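Local coordinates for protein pyruvate formate-lyase 2 (PDB 2F3O) that is of unknown precise function but belongs to the glycyl radical enzymes and probably has lyase activity, at residues V158-L164 against F256-Q261; W170-S175 against C521-G525; V491-V495 against E613-H617. All blocks are in the same frame, centred on the assembly; numbering follows the deposited sequence.

Contact 1. Residues V158-L164 against F256-Q261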
loop_
_atom_site.group_PDB
_atom_site.type_symbol
_atom_site.label_atom_id
_atom_site.label_comp_id
_atom_site.label_asym_id
_atom_site.label_seq_id
_atom_site.Cartn_x
_atom_site.Cartn_y
_atom_site.Cartn_z
ATOM N N VAL A 158 21.510 17.373 11.941
ATOM C CA VAL A 158 21.389 16.177 12.757
ATOM C C VAL A 158 20.384 16.323 13.883
ATOM O O VAL A 158 20.363 17.332 14.580
ATOM C CB VAL A 158 22.745 15.916 13.391
ATOM C CG1 VAL A 158 22.711 14.705 14.280
ATOM C CG2 VAL A 158 23.795 15.777 12.320
ATOM N N ASN A 159 19.532 15.324 14.062
ATOM C CA ASN A 159 18.543 15.392 15.125
ATOM C C ASN A 159 19.155 15.097 16.503
ATOM O O ASN A 159 19.010 13.995 17.035
ATOM C CB ASN A 159 17.403 14.436 14.823
ATOM C CG ASN A 159 16.166 14.698 15.656
ATOM O OD1 ASN A 159 16.222 15.342 16.706
ATOM N ND2 ASN A 159 15.031 14.147 15.208
ATOM N N TYR A 160 19.817 16.095 17.080
ATOM C CA TYR A 160 20.345 15.959 18.424
ATOM C C TYR A 160 19.329 15.733 19.533
ATOM O O TYR A 160 19.577 14.889 20.388
ATOM C CB TYR A 160 21.361 17.049 18.763
ATOM C CG TYR A 160 22.642 16.793 18.017
ATOM C CD1 TYR A 160 23.080 17.652 17.033
ATOM C CD2 TYR A 160 23.375 15.645 18.257
ATOM C CE1 TYR A 160 24.236 17.391 16.325
ATOM C CE2 TYR A 160 24.526 15.368 17.554
ATOM C CZ TYR A 160 24.952 16.238 16.585
ATOM O OH TYR A 160 26.099 15.974 15.886
ATOM N N PRO A 161 18.176 16.440 19.522
ATOM C CA PRO A 161 17.222 16.075 20.569
ATOM C C PRO A 161 16.688 14.628 20.563
ATOM O O PRO A 161 16.340 14.127 21.628
ATOM C CB PRO A 161 16.086 17.094 20.391
ATOM C CG PRO A 161 16.258 17.656 19.086
ATOM C CD PRO A 161 17.689 17.583 18.737
ATOM N N TYR A 162 16.641 13.975 19.395
ATOM C CA TYR A 162 16.285 12.549 19.300
ATOM C C TYR A 162 17.358 11.719 20.000
ATOM O O TYR A 162 17.057 10.778 20.749
ATOM C CB TYR A 162 16.183 12.114 17.824
ATOM C CG TYR A 162 15.693 10.688 17.580
ATOM C CD1 TYR A 162 14.408 10.316 17.925
ATOM C CD2 TYR A 162 16.524 9.715 16.993
ATOM C CE1 TYR A 162 13.940 9.045 17.697
ATOM C CE2 TYR A 162 16.054 8.408 16.759
ATOM C CZ TYR A 162 14.750 8.088 17.133
ATOM O OH TYR A 162 14.219 6.819 16.953
ATOM N N LEU A 163 18.606 12.100 19.739
ATOM C CA LEU A 163 19.766 11.403 20.245
ATOM C C LEU A 163 19.872 11.598 21.745
ATOM O O LEU A 163 20.058 10.630 22.483
ATOM C CB LEU A 163 21.035 11.888 19.532
ATOM C CG LEU A 163 21.126 11.472 18.056
ATOM C CD1 LEU A 163 22.373 12.007 17.399
ATOM C CD2 LEU A 163 21.048 9.951 17.897
ATOM N N LEU A 164 19.666 12.836 22.196
ATOM C CA LEU A 164 19.892 13.211 23.599
ATOM C C LEU A 164 18.879 12.613 24.544
ATOM O O LEU A 164 19.125 12.573 25.741
ATOM C CB LEU A 164 19.947 14.737 23.782
ATOM C CG LEU A 164 21.157 15.396 23.110
ATOM C CD1 LEU A 164 20.951 16.879 22.855
ATOM C CD2 LEU A 164 22.418 15.175 23.855
ATOM N N PHE A 256 28.398 15.308 24.375
ATOM C CA PHE A 256 27.585 14.371 23.586
ATOM C C PHE A 256 27.524 14.789 22.123
ATOM O O PHE A 256 28.063 14.080 21.268
ATOM C CB PHE A 256 26.166 14.278 24.136
ATOM C CG PHE A 256 25.332 13.171 23.545
ATOM C CD1 PHE A 256 24.970 13.167 22.203
ATOM C CD2 PHE A 256 24.850 12.159 24.364
ATOM C CE1 PHE A 256 24.190 12.168 21.685
ATOM C CE2 PHE A 256 24.058 11.149 23.843
ATOM C CZ PHE A 256 23.728 11.156 22.499
ATOM N N VAL A 257 26.876 15.928 21.846
ATOM C CA VAL A 257 26.731 16.397 20.470
ATOM C C VAL A 257 28.060 16.474 19.702
ATOM O O VAL A 257 28.133 15.972 18.581
ATOM C CB VAL A 257 25.812 17.666 20.286
ATOM C CG1 VAL A 257 25.378 18.263 21.579
ATOM C CG2 VAL A 257 26.456 18.720 19.374
ATOM N N TRP A 258 29.125 16.989 20.309
ATOM C CA TRP A 258 30.368 17.060 19.552
ATOM C C TRP A 258 31.028 15.696 19.218
ATOM O O TRP A 258 31.643 15.532 18.144
ATOM C CB TRP A 258 31.369 18.057 20.151
ATOM C CG TRP A 258 32.581 18.059 19.338
ATOM C CD1 TRP A 258 33.760 17.432 19.628
ATOM C CD2 TRP A 258 32.728 18.603 18.019
ATOM N NE1 TRP A 258 34.637 17.577 18.586
ATOM C CE2 TRP A 258 34.031 18.296 17.587
ATOM C CE3 TRP A 258 31.896 19.338 17.171
ATOM C CZ2 TRP A 258 34.515 18.699 16.341
ATOM C CZ3 TRP A 258 32.378 19.741 15.948
ATOM C CH2 TRP A 258 33.671 19.419 15.541
ATOM N N LEU A 259 30.889 14.710 20.102
ATOM C CA LEU A 259 31.424 13.401 19.771
ATOM C C LEU A 259 30.736 12.827 18.540
ATOM O O LEU A 259 31.428 12.462 17.579
ATOM C CB LEU A 259 31.376 12.424 20.941
ATOM C CG LEU A 259 32.577 12.562 21.896
ATOM C CD1 LEU A 259 32.372 11.776 23.207
ATOM C CD2 LEU A 259 33.939 12.235 21.264
ATOM N N VAL A 260 29.398 12.797 18.531
ATOM C CA VAL A 260 28.690 12.274 17.355
ATOM C C VAL A 260 28.894 13.163 16.121
ATOM O O VAL A 260 29.049 12.668 15.008
ATOM C CB VAL A 260 27.204 11.861 17.639
ATOM C CG1 VAL A 260 26.775 12.309 18.977
ATOM C CG2 VAL A 260 26.239 12.339 16.554
ATOM N N GLN A 261 28.999 14.466 16.342
ATOM C CA GLN A 261 29.333 15.373 15.271
ATOM C C GLN A 261 30.678 15.028 14.604
ATOM O O GLN A 261 30.752 14.953 13.373
ATOM C CB GLN A 261 29.300 16.804 15.781
ATOM C CG GLN A 261 29.573 17.826 14.741
ATOM C CD GLN A 261 28.383 18.161 13.897
ATOM O OE1 GLN A 261 27.279 17.642 14.088
ATOM N NE2 GLN A 261 28.600 19.055 12.945
#
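Y160 reaches from the start of helix 160-164 onto helix 250-267, whose F256, V257, V260 and Q261 receive the short helix in a steep, buried helix-helix crossing. The two local axes run at 111° to each other and come no closer than 10.9 Å, a gap spanned by large side chains. The tyrosine CG stands opposite its own carbonyl carbon (chi1 -73°), which sends the ring outward across the V257 side chain at about a right angle. V257 CB sits over the centre of one ring face, 3.8 Å from the centroid, in a CH-pi contact; V158 CG1 covers the opposite face near the rim. V260 CG2 meets the ring edge, 3.6 Å from Y160 CE2. At the other end of the contact L164 and F256 run alongside in opposite senses, and L164 CD2 lies over the phenylalanine face, 3.8 Å from its centroid. L163 puts CB 3.8 Å from F256 CE1 and points CD1 tip to tip at V260 CG2. N159 caps the helix, its OD1 accepting from Y162 N at 3.0 Å. A bend at chi2 (81°) turns the Q261 amide back toward Y160; NE2 bonds to I273 O and Q333 OE1, which should hold the group's rotation, and the carbonyl OE1 accepts from Y160 OH at 2.7 Å, in the carbonyl plane and on a lone pair.

Contact 2. Residues W170-S175 against C521-G525; sequences WFLEES and CFEKG
F522 projects from the short helix 521-524 as a knob into a hole formed by W170, F171, E174 and S175 of helix 168-184. Its CG lies opposite the backbone N (chi1 177°), which carries the ring straight into the hole. F171 makes the T-shaped contact: its edge points at the F522 face, centroids 5.0 Å apart and planes at 78°, with F171 CD1 above the middle of the ring. S175 OG and E174 CB meet the rim of F522 near its plane, OG lying 3.5 Å from CE1 and CB 4.0 Å from CZ. W170 completes the aromatic cluster rim to rim, neither ring lying over the other, with CZ3 3.5 Å from F522 CE2. L516 also packs on F522, and the Y196 and F522 rings meet edge-to-face. Toward solvent the fit slackens. The edge of the W170 indole passes E523 OE1 at 3.9 Å from CH2, and no hydrogen bond links the two segments. The E174 carboxylate turns instead to its own helix, forming salt bridges with R177 and R178, while E523 OE1 makes a long, weak ion pair with R178 NH2. At its far end helix 521-524 closes in a Schellman motif with G525, of positive phi, as the C-prime residue. Within helix 168-184, F171 O accepts from both S175 N and S175 OG, each at 2.8 Å, the two donors arriving from opposite faces of the carbonyl plane.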
loop_
_atom_site.group_PDB
_atom_site.type_symbol
_atom_site.label_atom_id
_atom_site.label_comp_id
_atom_site.label_asym_id
_atom_site.label_seq_id
_atom_site.Cartn_x
_atom_site.Cartn_y
_atom_site.Cartn_z
ATOM N N TRP A 170 21.001 2.918 24.111
ATOM C CA TRP A 170 19.608 2.608 23.833
ATOM C C TRP A 170 19.522 1.979 22.470
ATOM O O TRP A 170 18.856 0.972 22.302
ATOM C CB TRP A 170 18.729 3.853 23.873
ATOM C CG TRP A 170 17.291 3.528 23.735
ATOM C CD1 TRP A 170 16.463 3.085 24.717
ATOM C CD2 TRP A 170 16.500 3.598 22.540
ATOM N NE1 TRP A 170 15.208 2.873 24.218
ATOM C CE2 TRP A 170 15.198 3.182 22.881
ATOM C CE3 TRP A 170 16.767 3.956 21.210
ATOM C CZ2 TRP A 170 14.151 3.126 21.939
ATOM C CZ3 TRP A 170 15.715 3.911 20.278
ATOM C CH2 TRP A 170 14.433 3.497 20.651
ATOM N N PHE A 171 20.221 2.570 21.511
ATOM C CA PHE A 171 20.163 2.113 20.135
ATOM C C PHE A 171 20.710 0.707 20.019
ATOM O O PHE A 171 20.136 -0.135 19.319
ATOM C CB PHE A 171 20.913 3.069 19.195
ATOM C CG PHE A 171 20.208 4.380 19.008
ATOM C CD1 PHE A 171 19.183 4.507 18.099
ATOM C CD2 PHE A 171 20.545 5.475 19.769
ATOM C CE1 PHE A 171 18.525 5.706 17.948
ATOM C CE2 PHE A 171 19.884 6.654 19.620
ATOM C CZ PHE A 171 18.875 6.769 18.709
ATOM N N LEU A 172 21.795 0.457 20.745
ATOM C CA LEU A 172 22.463 -0.818 20.697
ATOM C C LEU A 172 21.517 -1.880 21.199
ATOM O O LEU A 172 21.324 -2.903 20.533
ATOM C CB LEU A 172 23.738 -0.771 21.532
ATOM C CG LEU A 172 24.501 -2.072 21.738
ATOM C CD1 LEU A 172 24.856 -2.644 20.399
ATOM C CD2 LEU A 172 25.744 -1.801 22.550
ATOM N N GLU A 173 20.898 -1.613 22.342
ATOM C CA GLU A 173 19.973 -2.569 22.935
ATOM C C GLU A 173 18.682 -2.736 22.138
ATOM O O GLU A 173 18.131 -3.837 22.071
ATOM C CB GLU A 173 19.632 -2.169 24.357
ATOM C CG GLU A 173 20.782 -2.303 25.322
ATOM C CD GLU A 173 20.439 -1.730 26.684
ATOM O OE1 GLU A 173 19.238 -1.716 27.053
ATOM O OE2 GLU A 173 21.370 -1.298 27.377
ATOM N N GLU A 174 18.202 -1.648 21.543
ATOM C CA GLU A 174 16.954 -1.694 20.804
ATOM C C GLU A 174 17.174 -2.433 19.507
ATOM O O GLU A 174 16.327 -3.227 19.115
ATOM C CB GLU A 174 16.354 -0.292 20.597
ATOM C CG GLU A 174 14.884 -0.251 20.083
ATOM C CD GLU A 174 13.861 -0.988 20.975
ATOM O OE1 GLU A 174 13.998 -0.938 22.211
ATOM O OE2 GLU A 174 12.899 -1.598 20.444
ATOM N N SER A 175 18.337 -2.209 18.890
ATOM C CA SER A 175 18.739 -2.950 17.695
ATOM C C SER A 175 18.797 -4.421 18.007
ATOM O O SER A 175 18.358 -5.233 17.191
ATOM C CB SER A 175 20.103 -2.525 17.165
ATOM O OG SER A 175 20.093 -1.194 16.724
ATOM N N CYS A 521 13.974 6.970 10.374
ATOM C CA CYS A 521 14.905 5.960 9.825
ATOM C C CYS A 521 15.112 4.743 10.677
ATOM O O CYS A 521 14.916 3.619 10.206
ATOM C CB CYS A 521 16.285 6.526 9.579
ATOM S SG CYS A 521 16.431 7.552 8.151
ATOM N N PHE A 522 15.543 4.977 11.917
ATOM C CA PHE A 522 15.796 3.900 12.868
ATOM C C PHE A 522 14.501 3.163 13.179
ATOM O O PHE A 522 14.474 1.938 13.169
ATOM C CB PHE A 522 16.453 4.415 14.158
ATOM C CG PHE A 522 16.662 3.342 15.194
ATOM C CD1 PHE A 522 17.679 2.410 15.049
ATOM C CD2 PHE A 522 15.824 3.235 16.297
ATOM C CE1 PHE A 522 17.867 1.424 15.972
ATOM C CE2 PHE A 522 16.008 2.237 17.217
ATOM C CZ PHE A 522 17.037 1.336 17.055
ATOM N N GLU A 523 13.426 3.902 13.434
ATOM C CA GLU A 523 12.158 3.256 13.776
ATOM C C GLU A 523 11.546 2.432 12.638
ATOM O O GLU A 523 10.975 1.379 12.884
ATOM C CB GLU A 523 11.154 4.266 14.334
ATOM C CG GLU A 523 11.464 4.667 15.775
ATOM C CD GLU A 523 11.092 3.573 16.769
ATOM O OE1 GLU A 523 11.663 3.557 17.902
ATOM O OE2 GLU A 523 10.216 2.742 16.403
ATOM N N LYS A 524 11.704 2.885 11.400
ATOM C CA LYS A 524 11.224 2.127 10.243
ATOM C C LYS A 524 12.230 1.060 9.764
ATOM O O LYS A 524 11.881 0.180 8.971
ATOM C CB LYS A 524 10.841 3.058 9.082
ATOM C CG LYS A 524 9.657 3.951 9.363
ATOM C CD LYS A 524 8.792 4.132 8.125
ATOM C CE LYS A 524 7.670 5.152 8.345
ATOM N NZ LYS A 524 7.004 4.975 9.663
ATOM N N GLY A 525 13.473 1.156 10.230
ATOM C CA GLY A 525 14.493 0.197 9.853
ATOM C C GLY A 525 14.945 0.324 8.418
ATOM O O GLY A 525 15.307 -0.667 7.790
#

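Contact 3. Residues V491-V495 against E613-H617; sequences VKLVV and EVNRH
E613 OE1 takes two weak bonds, from R616 NE at 3.4 Å, as part of a salt bridge, and from S488 OG, while the backbone O of the same glutamate faces V491 CG1 at 3.7 Å. Here the C-terminal part of helix 597-615 packs on helix 477-508, which runs over the sheet containing strands 435-445, 535-543 and 624-628. V491 and V614 cross at about a right angle, CG1 to CG2 3.8 Å, and both V614 and V495 also rest on F625 and I540 of that sheet. H617 turns its ring toward helix 477-508: V495 CG1 lies over one face, offset toward the rim, and K492 CG approaches the ring obliquely. Replacing H617 by an alanine is likely to open a gap beside V495 and K492 and to leave the lysine chain freer to swing. Beyond the histidine, extended K492 brings CE to the guanidinium edge of R616, 3.5 Å from NH1. K492 NZ and R616 NH1 stand 4.0 Å apart, like charges that the E613 carboxylate, 5.4 Å from NZ at OE1, is likely to temper. The helices thus meet through valine and imidazole packing, while the charged groups of K492, R616 and E613 gather toward solvent with weak or long pairings.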
loop_
_atom_site.group_PDB
_atom_site.type_symbol
_atom_site.label_atom_id
_atom_site.label_comp_id
_atom_site.label_asym_id
_atom_site.label_seq_id
_atom_site.Cartn_x
_atom_site.Cartn_y
_atom_site.Cartn_z
ATOM N N VAL A 491 16.279 21.634 -16.167
ATOM C CA VAL A 491 15.840 21.122 -14.866
ATOM C C VAL A 491 15.638 19.615 -14.955
ATOM O O VAL A 491 16.176 18.875 -14.136
ATOM C CB VAL A 491 14.556 21.811 -14.355
ATOM C CG1 VAL A 491 13.954 21.032 -13.222
ATOM C CG2 VAL A 491 14.854 23.217 -13.884
ATOM N N LYS A 492 14.931 19.176 -15.998
ATOM C CA LYS A 492 14.705 17.760 -16.260
ATOM C C LYS A 492 15.993 16.959 -16.340
ATOM O O LYS A 492 16.059 15.838 -15.818
ATOM C CB LYS A 492 13.883 17.559 -17.528
ATOM C CG LYS A 492 12.395 17.855 -17.340
ATOM C CD LYS A 492 11.575 17.493 -18.572
ATOM C CE LYS A 492 10.173 18.066 -18.443
ATOM N NZ LYS A 492 9.523 18.317 -19.764
ATOM N N LEU A 493 17.016 17.543 -16.960
ATOM C CA LEU A 493 18.334 16.920 -17.011
ATOM C C LEU A 493 18.890 16.737 -15.617
ATOM O O LEU A 493 19.423 15.685 -15.316
ATOM C CB LEU A 493 19.317 17.727 -17.867
ATOM C CG LEU A 493 19.621 17.327 -19.321
ATOM C CD1 LEU A 493 18.500 16.541 -20.006
ATOM C CD2 LEU A 493 19.942 18.576 -20.110
ATOM N N VAL A 494 18.752 17.724 -14.740
ATOM C CA VAL A 494 19.327 17.509 -13.417
ATOM C C VAL A 494 18.442 16.659 -12.531
ATOM O O VAL A 494 18.965 15.933 -11.693
ATOM C CB VAL A 494 19.898 18.786 -12.689
ATOM C CG1 VAL A 494 20.142 19.868 -13.646
ATOM C CG2 VAL A 494 19.007 19.269 -11.595
ATOM N N VAL A 495 17.126 16.678 -12.742
ATOM C CA VAL A 495 16.314 15.794 -11.931
ATOM C C VAL A 495 16.548 14.347 -12.306
ATOM O O VAL A 495 16.651 13.523 -11.419
ATOM C CB VAL A 495 14.816 16.153 -11.831
ATOM C CG1 VAL A 495 14.635 17.630 -11.502
ATOM C CG2 VAL A 495 14.056 15.748 -13.061
ATOM N N GLU A 613 9.031 24.658 -12.102
ATOM C CA GLU A 613 9.510 23.560 -12.899
ATOM C C GLU A 613 10.244 22.564 -12.040
ATOM O O GLU A 613 10.399 21.421 -12.417
ATOM C CB GLU A 613 10.368 24.028 -14.075
ATOM C CG GLU A 613 9.536 24.492 -15.277
ATOM C CD GLU A 613 8.975 23.345 -16.132
ATOM O OE1 GLU A 613 9.330 22.153 -15.905
ATOM O OE2 GLU A 613 8.199 23.654 -17.067
ATOM N N VAL A 614 10.683 23.006 -10.874
ATOM C CA VAL A 614 11.450 22.154 -9.995
ATOM C C VAL A 614 10.521 21.434 -9.040
ATOM O O VAL A 614 10.557 20.208 -8.945
ATOM C CB VAL A 614 12.510 22.969 -9.232
ATOM C CG1 VAL A 614 13.020 22.209 -8.022
ATOM C CG2 VAL A 614 13.644 23.308 -10.154
ATOM N N ASN A 615 9.645 22.188 -8.384
ATOM C CA ASN A 615 8.866 21.655 -7.272
ATOM C C ASN A 615 7.868 20.542 -7.638
ATOM O O ASN A 615 7.412 19.797 -6.769
ATOM C CB ASN A 615 8.198 22.794 -6.504
ATOM C CG ASN A 615 9.206 23.782 -5.951
ATOM O OD1 ASN A 615 10.354 23.441 -5.739
ATOM N ND2 ASN A 615 8.784 25.010 -5.744
ATOM N N ARG A 616 7.581 20.405 -8.927
ATOM C CA ARG A 616 6.705 19.363 -9.413
ATOM C C ARG A 616 7.354 17.971 -9.583
ATOM O O ARG A 616 6.623 16.989 -9.683
ATOM C CB ARG A 616 6.068 19.806 -10.728
ATOM C CG ARG A 616 6.971 19.685 -11.967
ATOM C CD ARG A 616 6.297 20.310 -13.175
ATOM N NE ARG A 616 7.031 20.075 -14.418
ATOM C CZ ARG A 616 6.790 19.065 -15.254
ATOM N NH1 ARG A 616 7.511 18.927 -16.365
ATOM N NH2 ARG A 616 5.830 18.184 -14.979
ATOM N N HIS A 617 8.689 17.857 -9.630
ATOM C CA HIS A 617 9.316 16.539 -9.890
ATOM C C HIS A 617 9.573 15.750 -8.633
ATOM O O HIS A 617 9.932 16.317 -7.606
ATOM C CB HIS A 617 10.649 16.665 -10.602
ATOM C CG HIS A 617 10.553 17.297 -11.947
ATOM N ND1 HIS A 617 10.580 16.571 -13.119
ATOM C CD2 HIS A 617 10.425 18.592 -12.308
ATOM C CE1 HIS A 617 10.474 17.396 -14.145
ATOM N NE2 HIS A 617 10.369 18.628 -13.678
#

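Contacts 1 and 2 are neighbours, their centres 15 Å apart, whereas contact 3 lies about 33 and 34 Å from them (centre to centre). Helices 160-164 and 168-184 follow each other in the chain, and Y162 and L163 of the first touch F171 of the second, while Y162 also meets F522 and E523; contacts 1 and 2 thus form one continuous packed region. Along the chain contact 2 interlaces with both others, whereas contact 1 closes before contact 3 opens. Contact 3 instead lies against the sheet with strands 435-445, 535-543 and 624-628. All six segments lie within the pyruvate formate lyase-like range; contact 2 joins segments 346 residues apart within it.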